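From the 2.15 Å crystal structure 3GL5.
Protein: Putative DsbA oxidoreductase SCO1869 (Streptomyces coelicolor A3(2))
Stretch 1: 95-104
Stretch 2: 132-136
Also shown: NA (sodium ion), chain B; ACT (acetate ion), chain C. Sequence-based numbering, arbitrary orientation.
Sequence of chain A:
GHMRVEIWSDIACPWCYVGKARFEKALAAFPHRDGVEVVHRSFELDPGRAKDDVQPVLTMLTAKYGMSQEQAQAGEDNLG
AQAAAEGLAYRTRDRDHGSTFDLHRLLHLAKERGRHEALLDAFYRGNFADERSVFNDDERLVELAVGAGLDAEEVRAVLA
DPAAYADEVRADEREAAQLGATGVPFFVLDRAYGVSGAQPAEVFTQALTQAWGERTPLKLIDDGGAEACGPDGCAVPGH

Stretch 1, residues 95-104: RDHGSTFDLH
Stretch 2 132-136: RSVFN

Stretch 1 runs from a short strand (Asp96-His97) through a loop into a helix that begins at Phe101, while stretch 2 has no regular secondary structure. In register, Asp96 lies beside Ser133 (CA to CA 6.8 Å) and Gly98 beside Phe135 (CA to CA 5.6 Å), so the two stretches advance in the same direction at this contact, which buries 341 Å² in all.

Arg95, at phi/psi -70/153, makes no contact with stretch 2. With chi1 and chi3 m and chi2 t, it donates from NH2 to OXT of the acetate (2.6 Å). Asp96, extended at -119/176, points its CB toward stretch 2 and adopts a p rotamer with chi2 -17°. Its OD2 accepts a very short hydrogen bond from Ser133 OG (2.4 Å), although the position of OD2 is less certain because it crowds the serine. Ser133 is t, at -73/143, and its hydroxyl also accepts from Phe135 N (2.9 Å), so a small side chain ties the turn of its own stretch to the carboxylate. Asp96 OD1 accepts from water 1 (2.6 Å), which in turn accepts from Val134 N (3.0 Å). The sodium ion NA is coordinated by Arg132 O at 2.3 Å, and waters 1 and 2 are also among its ligands.

The CA-to-CB bond of His97 (-153/137, chi1 t, chi2 109°) points away from stretch 2, and its ND1 donates to O of the same acetate (2.6 Å). Its backbone nevertheless helps to cover Phe135, with His97 CA 3.6 Å from Phe135 CE2. Phe135 (-104/145, chi1 m, chi2 -76°) points toward stretch 1 and loses 120 Å² to it, the largest share of any residue. Gly98, at -160/-167, lies over one face of the ring: its CA is 3.8 Å from the ring centroid, 25° off the normal, a CH-pi contact. Glycine suits this place because an ideal CB would lie 2.8 Å from Phe135 CG, a clash.

The CA-to-CB bond of Ser99 (-70/142, t) points away, but its O meets the ring edge 3.3 Å from Phe135 CD1. Thr100 (-117/10, p) occupies the N-cap position without a side-chain capping bond, and its CG2 approaches the edge at Phe135 CE1 (3.9 Å). On the helix, Leu103 (-59/-45, chi1 m, chi2 p) points toward stretch 2, its CD2 4.1 Å from CG2 of Val134 (-91/2, m), an apolar contact between buried residues. His104 N closes the helical turn onto Thr100 O (2.9 Å).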

# COMPACT_ATOMS: atom_id res chain seq x y z
N ARG A 95 1.15 33.06 -9.05
CA ARG A 95 1.15 31.60 -9.18
C ARG A 95 0.67 31.21 -10.57
O ARG A 95 -0.05 31.96 -11.24
CB ARG A 95 0.27 30.96 -8.13
CG ARG A 95 0.80 31.08 -6.64
CD ARG A 95 0.26 29.95 -5.72
NE ARG A 95 -1.20 29.84 -5.78
CZ ARG A 95 -1.86 29.00 -6.58
NH1 ARG A 95 -1.20 28.19 -7.42
NH2 ARG A 95 -3.20 29.00 -6.55
N ASP A 96 1.14 30.05 -11.02
CA ASP A 96 0.74 29.52 -12.31
C ASP A 96 0.05 28.18 -12.09
O ASP A 96 -0.04 27.67 -10.95
CB ASP A 96 1.92 29.44 -13.28
CG ASP A 96 2.99 28.41 -12.86
OD1 ASP A 96 3.04 27.96 -11.70
OD2 ASP A 96 3.81 28.05 -13.73
N HIS A 97 -0.45 27.62 -13.18
CA HIS A 97 -1.27 26.45 -13.11
C HIS A 97 -1.13 25.69 -14.42
O HIS A 97 -1.16 26.29 -15.49
CB HIS A 97 -2.71 26.92 -12.91
CG HIS A 97 -3.73 25.85 -13.09
ND1 HIS A 97 -4.45 25.32 -12.04
CD2 HIS A 97 -4.17 25.22 -14.21
CE1 HIS A 97 -5.28 24.39 -12.50
NE2 HIS A 97 -5.12 24.31 -13.81
N GLY A 98 -1.02 24.35 -14.34
CA GLY A 98 -0.84 23.51 -15.53
C GLY A 98 -1.20 22.05 -15.32
O GLY A 98 -1.86 21.67 -14.33
N SER A 99 -0.80 21.23 -16.28
CA SER A 99 -1.04 19.80 -16.24
C SER A 99 -0.18 19.12 -15.14
O SER A 99 0.99 19.51 -14.94
CB SER A 99 -0.71 19.22 -17.62
OG SER A 99 -0.39 17.83 -17.51
N THR A 100 -0.72 18.13 -14.43
CA THR A 100 0.05 17.44 -13.34
C THR A 100 0.29 15.94 -13.62
O THR A 100 0.74 15.20 -12.76
CB THR A 100 -0.67 17.55 -11.98
OG1 THR A 100 -2.01 17.05 -12.12
CG2 THR A 100 -0.70 18.99 -11.53
N PHE A 101 -0.01 15.52 -14.84
CA PHE A 101 0.01 14.12 -15.15
C PHE A 101 1.36 13.50 -14.82
O PHE A 101 1.43 12.48 -14.14
CB PHE A 101 -0.36 13.86 -16.62
CG PHE A 101 -0.36 12.39 -16.98
CD1 PHE A 101 -1.20 11.49 -16.31
CD2 PHE A 101 0.50 11.89 -17.96
CE1 PHE A 101 -1.19 10.12 -16.63
CE2 PHE A 101 0.47 10.50 -18.30
CZ PHE A 101 -0.36 9.64 -17.62
N ASP A 102 2.42 14.11 -15.34
CA ASP A 102 3.80 13.67 -15.13
C ASP A 102 4.25 13.77 -13.67
O ASP A 102 5.00 12.90 -13.16
CB ASP A 102 4.74 14.44 -16.05
CG ASP A 102 4.57 14.01 -17.51
OD1 ASP A 102 4.15 12.85 -17.71
OD2 ASP A 102 4.81 14.80 -18.45
N LEU A 103 3.78 14.81 -12.98
CA LEU A 103 4.05 14.90 -11.56
C LEU A 103 3.48 13.67 -10.86
O LEU A 103 4.12 13.06 -10.02
CB LEU A 103 3.43 16.19 -10.99
CG LEU A 103 4.22 17.50 -11.15
CD1 LEU A 103 4.30 17.92 -12.61
CD2 LEU A 103 3.54 18.57 -10.36
N HIS A 104 2.26 13.29 -11.21
CA HIS A 104 1.64 12.15 -10.59
C HIS A 104 2.36 10.84 -10.89
O HIS A 104 2.47 9.99 -10.01
CB HIS A 104 0.15 12.07 -10.91
CG HIS A 104 -0.67 13.09 -10.16
ND1 HIS A 104 -0.92 12.98 -8.81
CD2 HIS A 104 -1.27 14.24 -10.57
CE1 HIS A 104 -1.67 14.00 -8.41
NE2 HIS A 104 -1.90 14.78 -9.46
N ARG A 132 9.50 29.71 -9.21
CA ARG A 132 9.67 28.82 -10.35
C ARG A 132 8.48 27.87 -10.51
O ARG A 132 7.98 27.30 -9.53
CB ARG A 132 10.97 28.02 -10.25
CG ARG A 132 12.21 28.88 -10.37
CD ARG A 132 13.44 28.14 -9.89
NE ARG A 132 13.49 28.09 -8.43
CZ ARG A 132 14.48 27.55 -7.73
NH1 ARG A 132 15.51 26.96 -8.34
NH2 ARG A 132 14.43 27.57 -6.40
N SER A 133 8.06 27.69 -11.75
CA SER A 133 6.96 26.81 -12.09
C SER A 133 7.36 25.34 -11.98
O SER A 133 8.50 24.96 -12.26
CB SER A 133 6.49 27.10 -13.52
OG SER A 133 5.44 26.23 -13.89
N VAL A 134 6.41 24.52 -11.52
CA VAL A 134 6.53 23.07 -11.62
C VAL A 134 5.93 22.52 -12.92
O VAL A 134 5.91 21.29 -13.12
CB VAL A 134 5.91 22.35 -10.41
CG1 VAL A 134 6.56 22.83 -9.12
CG2 VAL A 134 4.41 22.53 -10.37
N PHE A 135 5.42 23.38 -13.79
CA PHE A 135 4.66 22.90 -14.98
C PHE A 135 5.47 22.98 -16.27
O PHE A 135 6.28 23.89 -16.46
CB PHE A 135 3.33 23.65 -15.13
CG PHE A 135 2.47 23.60 -13.89
CD1 PHE A 135 1.75 22.44 -13.57
CD2 PHE A 135 2.38 24.71 -13.03
CE1 PHE A 135 0.93 22.38 -12.41
CE2 PHE A 135 1.59 24.66 -11.87
CZ PHE A 135 0.86 23.50 -11.56
N ASN A 136 5.27 22.02 -17.16
CA ASN A 136 5.99 22.04 -18.41
C ASN A 136 7.52 22.38 -18.25
O ASN A 136 8.05 23.21 -19.00
CB ASN A 136 5.33 23.05 -19.36
CG ASN A 136 5.78 22.87 -20.81
OD1 ASN A 136 6.17 21.77 -21.21
ND2 ASN A 136 5.75 23.95 -21.60
NA NA B . 5.93 27.32 -8.42
C ACT C . -4.62 26.20 -8.75
O ACT C . -3.78 25.69 -9.52
OXT ACT C . -4.17 27.11 -8.06
CH3 ACT C . -6.06 25.74 -8.71
O HOH W 1 4.39 26.33 -10.23
O HOH W 2 5.53 29.43 -10.25